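PDB 7CBD: exoglucanase A, which hydrolyses beta-1,4-glucosidic linkages of cellulose with inversion of anomeric configuration, releasing cellobiose from the non-reducing ends of the chains. Local coordinates for residues V6-A11 with E347-G352; P152-N157 with Y169-V174. All blocks are in the same frame, centred on the assembly; numbering follows the deposited sequence.

Overall arrangement
Both contacts belong to the family 6 catalytic domain, a distorted alpha/beta barrel, but lie in different parts of it, with centres 28 Å apart and nearest atoms about 17 Å apart. Contact 1 brings the N-terminal turn 6-11 against 347-352, more than 330 residues later, on and after the strand that pairs antiparallel with strand 358-362. Contact 2 lies in sequence between these two segments, in the connection from strand 141-146 to strand 187-192, and packs the short helix 153-156 on helix 161-182. Contact 1 lies away from the annotated sites, where the N-terminal turn packs on the barrel strands, whereas contact 2 sits beside D149, the predicted proton donor.

Contact 1: V6-A11 with E347-G352; sequences VDNPYA and EATPSG
The carboxamide of N8 and the methyl branch of T349 meet obliquely, with ND2 of N8 3.3 Å from CG2 of T349. CG of N8 is anti to the backbone N (chi1 178°), which carries the amide out of its turn toward 347-352. In T349 it is CG2, anti to the carbonyl carbon and beside the backbone N, that meets the asparagine. This is a touch of an amide nitrogen on a methyl, and the polar partner of ND2 is the carbonyl O of D359, the residue to which the backbone of T349 is also bonded. The other end of the same amide turns inward. OD1 of N8 accepts from N of Y10 at 3.0 Å, an Asx turn in which the donor stands well above the carbonyl plane, and OD1 also lies in plane at the edge of the Y10 ring. With both ends of the amide engaged, its rotation is largely fixed. Replacing N8 with an alanine removes both amide atoms and would probably cost the D359 carbonyl and the Y10 N-H this partner, freeing the turn to shift. Further along, A348 sets its CB 3.3 Å from the carbonyl O of Y10 and 4.3 Å from CB of Y10. The tyrosine starts toward A348, but its ring leads away, packing on A360 and V362 and placing OH on N90. Around these side chains the backbone from N8 to A11 folds as a type I beta turn, closed by A11 N to N8 O at 3.2 Å. P9 and Y10 sit on V88 and Y190, so the Asx turn and type I turn are seated together on strands 87-93, 187-192 and 358-362 of the distorted family 6 barrel.

Contact 2: P152-N157 with Y169-V174; sequences PNLTTN and YYRQGV
L154 and Y170 both turn their CG anti to the carbonyl carbon (chi1 -52° and -72°), and this sends the leucine branches and the tyrosine ring toward each other between their two helices. The setting is a beta-alpha-beta crossover of the family 6 barrel: after strand 141-146 the chain makes the short, weakly bonded helix 153-156, then helix 161-182, before strand 187-192. L154 crosses the tyrosine obliquely. Its CD2 comes 3.8 Å from CD1 of Y170, while CD1 of L154, carried outward by an extended chi2, rests 4.2 Å from CB of Y170. The same CD1 also reaches the aliphatic stem of R171, 4.3 Å from its CG, so one leucine spans two successive residues of the longer helix. R171 stays extended through CD and places NH1 in a salt bridge with E214 of helix 202-218; its stem supplies the apolar contact and its head the charged one. The Y170 hydroxyl finds its partner outside the pair, the carbonyl O of G98, which fixes the far end of the ring. N153 approaches that ring obliquely from the short helix, with ND2 4.3 Å from CE1 of Y170. Next to it runs the disulfide of C101 and C163, both of which its side chain touches. The short helix is tied within itself as well: OG1 of T156 donates to the carbonyl O of P152 at 2.8 Å. N153 is the second-shell residue here, for its ND2 is bonded to OD1 of D149, the predicted proton donor, and to the carbonyl O of S150. Its OD1 is held too: ND2 of N157 reaches OD1 of N153 over 2.9 Å with an N-H...O angle of 166°, the acceptor lying in the N157 amide plane.

Contact 1: V6-A11 with E347-G352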
loop_
_atom_site.group_PDB
_atom_site.type_symbol
_atom_site.label_atom_id
_atom_site.label_comp_id
_atom_site.label_asym_id
_atom_site.label_seq_id
_atom_site.Cartn_x
_atom_site.Cartn_y
_atom_site.Cartn_z
ATOM N N VAL A 6 -8.121 -14.081 -16.285
ATOM C CA VAL A 6 -9.035 -12.996 -16.626
ATOM C C VAL A 6 -8.327 -11.648 -16.637
ATOM O O VAL A 6 -7.223 -11.477 -16.111
ATOM C CB VAL A 6 -10.296 -12.952 -15.731
ATOM C CG1 VAL A 6 -11.086 -14.249 -15.850
ATOM C CG2 VAL A 6 -9.930 -12.648 -14.277
ATOM N N ASP A 7 -8.993 -10.665 -17.247
ATOM C CA ASP A 7 -8.456 -9.311 -17.317
ATOM C C ASP A 7 -8.436 -8.634 -15.950
ATOM O O ASP A 7 -7.502 -7.892 -15.629
ATOM C CB ASP A 7 -9.298 -8.486 -18.285
ATOM C CG ASP A 7 -8.972 -7.019 -18.206
ATOM O OD1 ASP A 7 -7.847 -6.649 -18.601
ATOM O OD2 ASP A 7 -9.814 -6.244 -17.703
ATOM N N ASN A 8 -9.468 -8.853 -15.140
ATOM C CA ASN A 8 -9.592 -8.211 -13.835
ATOM C C ASN A 8 -10.091 -9.258 -12.850
ATOM O O ASN A 8 -11.291 -9.577 -12.836
ATOM C CB ASN A 8 -10.551 -7.026 -13.888
ATOM C CG ASN A 8 -10.724 -6.372 -12.528
ATOM O OD1 ASN A 8 -10.051 -6.743 -11.565
ATOM N ND2 ASN A 8 -11.629 -5.412 -12.436
ATOM N N PRO A 9 -9.207 -9.805 -12.006
ATOM C CA PRO A 9 -9.642 -10.855 -11.075
ATOM C C PRO A 9 -10.646 -10.367 -10.045
ATOM O O PRO A 9 -11.365 -11.194 -9.465
ATOM C CB PRO A 9 -8.329 -11.314 -10.425
ATOM C CG PRO A 9 -7.465 -10.079 -10.467
ATOM C CD PRO A 9 -7.802 -9.423 -11.786
ATOM N N TYR A 10 -10.746 -9.051 -9.829
ATOM C CA TYR A 10 -11.676 -8.496 -8.851
ATOM C C TYR A 10 -13.104 -8.375 -9.369
ATOM O O TYR A 10 -14.023 -8.265 -8.556
ATOM C CB TYR A 10 -11.199 -7.122 -8.382
ATOM C CG TYR A 10 -9.868 -7.136 -7.658
ATOM C CD1 TYR A 10 -9.807 -7.272 -6.278
ATOM C CD2 TYR A 10 -8.674 -6.992 -8.355
ATOM C CE1 TYR A 10 -8.588 -7.279 -5.609
ATOM C CE2 TYR A 10 -7.450 -6.995 -7.701
ATOM C CZ TYR A 10 -7.415 -7.132 -6.330
ATOM O OH TYR A 10 -6.195 -7.135 -5.698
ATOM N N ALA A 11 -13.315 -8.382 -10.685
ATOM C CA ALA A 11 -14.651 -8.126 -11.217
ATOM C C ALA A 11 -15.605 -9.244 -10.811
ATOM O O ALA A 11 -15.348 -10.419 -11.088
ATOM C CB ALA A 11 -14.596 -7.979 -12.737
ATOM N N GLU A 347 -13.312 -2.357 -2.831
ATOM C CA GLU A 347 -14.451 -2.339 -3.741
ATOM C C GLU A 347 -13.973 -2.675 -5.145
ATOM O O GLU A 347 -13.004 -2.086 -5.630
ATOM C CB GLU A 347 -15.097 -0.951 -3.733
ATOM C CG GLU A 347 -16.306 -0.814 -4.638
ATOM C CD GLU A 347 -16.820 0.612 -4.709
ATOM O OE1 GLU A 347 -16.312 1.469 -3.955
ATOM O OE2 GLU A 347 -17.725 0.880 -5.518
ATOM N N ALA A 348 -14.663 -3.603 -5.796
ATOM C CA ALA A 348 -14.339 -3.941 -7.173
ATOM C C ALA A 348 -14.805 -2.834 -8.109
ATOM O O ALA A 348 -15.858 -2.226 -7.892
ATOM C CB ALA A 348 -15.031 -5.245 -7.557
ATOM N N THR A 349 -14.010 -2.576 -9.149
ATOM C CA THR A 349 -14.348 -1.691 -10.261
ATOM C C THR A 349 -15.110 -0.434 -9.819
ATOM O O THR A 349 -16.248 -0.217 -10.247
ATOM C CB THR A 349 -15.106 -2.434 -11.358
ATOM O OG1 THR A 349 -16.307 -3.017 -10.824
ATOM C CG2 THR A 349 -14.244 -3.527 -11.951
ATOM N N PRO A 350 -14.518 0.399 -8.963
ATOM C CA PRO A 350 -15.230 1.601 -8.509
ATOM C C PRO A 350 -15.536 2.520 -9.682
ATOM O O PRO A 350 -14.734 2.663 -10.607
ATOM C CB PRO A 350 -14.244 2.248 -7.532
ATOM C CG PRO A 350 -12.900 1.725 -7.946
ATOM C CD PRO A 350 -13.164 0.319 -8.382
ATOM N N SER A 351 -16.703 3.150 -9.629
ATOM C CA SER A 351 -17.179 3.983 -10.721
ATOM C C SER A 351 -16.691 5.419 -10.558
ATOM O O SER A 351 -16.269 5.845 -9.478
ATOM C CB SER A 351 -18.705 3.974 -10.757
ATOM O OG SER A 351 -19.216 4.601 -9.600
ATOM N N GLY A 352 -16.755 6.167 -11.659
ATOM C CA GLY A 352 -16.507 7.594 -11.651
ATOM C C GLY A 352 -15.095 8.031 -11.976
ATOM O O GLY A 352 -14.826 9.240 -11.955
#

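Contact 2: P152-N157 with Y169-V174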
loop_
_atom_site.group_PDB
_atom_site.type_symbol
_atom_site.label_atom_id
_atom_site.label_comp_id
_atom_site.label_asym_id
_atom_site.label_seq_id
_atom_site.Cartn_x
_atom_site.Cartn_y
_atom_site.Cartn_z
ATOM N N PRO A 152 11.116 1.894 -8.317
ATOM C CA PRO A 152 11.262 3.345 -8.516
ATOM C C PRO A 152 12.405 3.976 -7.732
ATOM O O PRO A 152 12.768 5.121 -8.030
ATOM C CB PRO A 152 9.905 3.902 -8.077
ATOM C CG PRO A 152 8.947 2.748 -8.254
ATOM C CD PRO A 152 9.755 1.548 -7.856
ATOM N N ASN A 153 12.975 3.283 -6.744
ATOM C CA ASN A 153 14.195 3.792 -6.127
ATOM C C ASN A 153 15.322 3.895 -7.141
ATOM O O ASN A 153 16.242 4.697 -6.961
ATOM C CB ASN A 153 14.641 2.868 -4.997
ATOM C CG ASN A 153 13.791 3.007 -3.770
ATOM O OD1 ASN A 153 13.861 4.016 -3.070
ATOM N ND2 ASN A 153 12.975 1.997 -3.498
ATOM N N LEU A 154 15.270 3.097 -8.209
ATOM C CA LEU A 154 16.373 3.047 -9.157
ATOM C C LEU A 154 16.403 4.247 -10.090
ATOM O O LEU A 154 17.425 4.473 -10.749
ATOM C CB LEU A 154 16.343 1.728 -9.942
ATOM C CG LEU A 154 16.254 0.453 -9.086
ATOM C CD1 LEU A 154 16.416 -0.780 -9.964
ATOM C CD2 LEU A 154 17.250 0.443 -7.925
ATOM N N THR A 155 15.318 5.023 -10.152
ATOM C CA THR A 155 15.254 6.212 -10.991
ATOM C C THR A 155 15.114 7.506 -10.202
ATOM O O THR A 155 15.153 8.584 -10.805
ATOM C CB THR A 155 14.061 6.109 -11.945
ATOM O OG1 THR A 155 12.900 5.755 -11.182
ATOM C CG2 THR A 155 14.313 5.051 -13.007
ATOM N N THR A 156 14.931 7.436 -8.891
ATOM C CA THR A 156 14.821 8.618 -8.055
ATOM C C THR A 156 15.859 8.681 -6.948
ATOM O O THR A 156 16.230 9.779 -6.528
ATOM C CB THR A 156 13.438 8.674 -7.394
ATOM O OG1 THR A 156 13.237 7.489 -6.609
ATOM C CG2 THR A 156 12.335 8.804 -8.443
ATOM N N ASN A 157 16.322 7.537 -6.453
ATOM C CA ASN A 157 17.152 7.471 -5.259
ATOM C C ASN A 157 18.480 6.781 -5.522
ATOM O O ASN A 157 19.120 6.305 -4.584
ATOM C CB ASN A 157 16.389 6.772 -4.137
ATOM C CG ASN A 157 15.176 7.550 -3.715
ATOM O OD1 ASN A 157 15.189 8.788 -3.734
ATOM N ND2 ASN A 157 14.109 6.845 -3.348
ATOM N N TYR A 169 19.782 -6.476 -8.036
ATOM C CA TYR A 169 18.968 -7.456 -7.333
ATOM C C TYR A 169 17.484 -7.133 -7.402
ATOM O O TYR A 169 16.666 -8.054 -7.438
ATOM C CB TYR A 169 19.463 -7.609 -5.897
ATOM C CG TYR A 169 20.917 -7.997 -5.883
ATOM C CD1 TYR A 169 21.318 -9.237 -6.356
ATOM C CD2 TYR A 169 21.891 -7.113 -5.445
ATOM C CE1 TYR A 169 22.645 -9.600 -6.370
ATOM C CE2 TYR A 169 23.219 -7.465 -5.457
ATOM C CZ TYR A 169 23.590 -8.709 -5.921
ATOM O OH TYR A 169 24.914 -9.065 -5.936
ATOM N N TYR A 170 17.114 -5.850 -7.441
ATOM C CA TYR A 170 15.712 -5.524 -7.682
ATOM C C TYR A 170 15.296 -5.986 -9.069
ATOM O O TYR A 170 14.234 -6.590 -9.239
ATOM C CB TYR A 170 15.465 -4.021 -7.551
ATOM C CG TYR A 170 15.507 -3.426 -6.159
ATOM C CD1 TYR A 170 15.188 -2.090 -5.973
ATOM C CD2 TYR A 170 15.868 -4.174 -5.038
ATOM C CE1 TYR A 170 15.230 -1.500 -4.724
ATOM C CE2 TYR A 170 15.905 -3.591 -3.761
ATOM C CZ TYR A 170 15.596 -2.248 -3.622
ATOM O OH TYR A 170 15.645 -1.625 -2.391
ATOM N N ARG A 171 16.130 -5.726 -10.076
ATOM C CA ARG A 171 15.779 -6.129 -11.432
ATOM C C ARG A 171 15.691 -7.649 -11.548
ATOM O O ARG A 171 14.723 -8.189 -12.095
ATOM C CB ARG A 171 16.792 -5.561 -12.420
ATOM C CG ARG A 171 16.654 -4.069 -12.666
ATOM C CD ARG A 171 17.673 -3.667 -13.710
ATOM N NE ARG A 171 17.682 -2.247 -14.046
ATOM C CZ ARG A 171 17.037 -1.723 -15.083
ATOM N NH1 ARG A 171 16.289 -2.491 -15.868
ATOM N NH2 ARG A 171 17.136 -0.425 -15.334
ATOM N N GLN A 172 16.692 -8.360 -11.029
ATOM C CA GLN A 172 16.704 -9.813 -11.174
ATOM C C GLN A 172 15.689 -10.473 -10.249
ATOM O O GLN A 172 15.068 -11.478 -10.617
ATOM C CB GLN A 172 18.114 -10.352 -10.941
ATOM C CG GLN A 172 19.129 -9.823 -11.954
ATOM C CD GLN A 172 20.564 -10.117 -11.576
ATOM O OE1 GLN A 172 20.855 -11.127 -10.934
ATOM N NE2 GLN A 172 21.475 -9.234 -11.977
ATOM N N GLY A 173 15.497 -9.914 -9.052
ATOM C CA GLY A 173 14.540 -10.487 -8.125
ATOM C C GLY A 173 13.110 -10.299 -8.581
ATOM O O GLY A 173 12.301 -11.225 -8.498
ATOM N N VAL A 174 12.778 -9.104 -9.079
ATOM C CA VAL A 174 11.429 -8.892 -9.592
ATOM C C VAL A 174 11.183 -9.761 -10.822
ATOM O O VAL A 174 10.102 -10.342 -10.972
ATOM C CB VAL A 174 11.136 -7.398 -9.838
ATOM C CG1 VAL A 174 9.795 -7.229 -10.552
ATOM C CG2 VAL A 174 11.121 -6.641 -8.526
#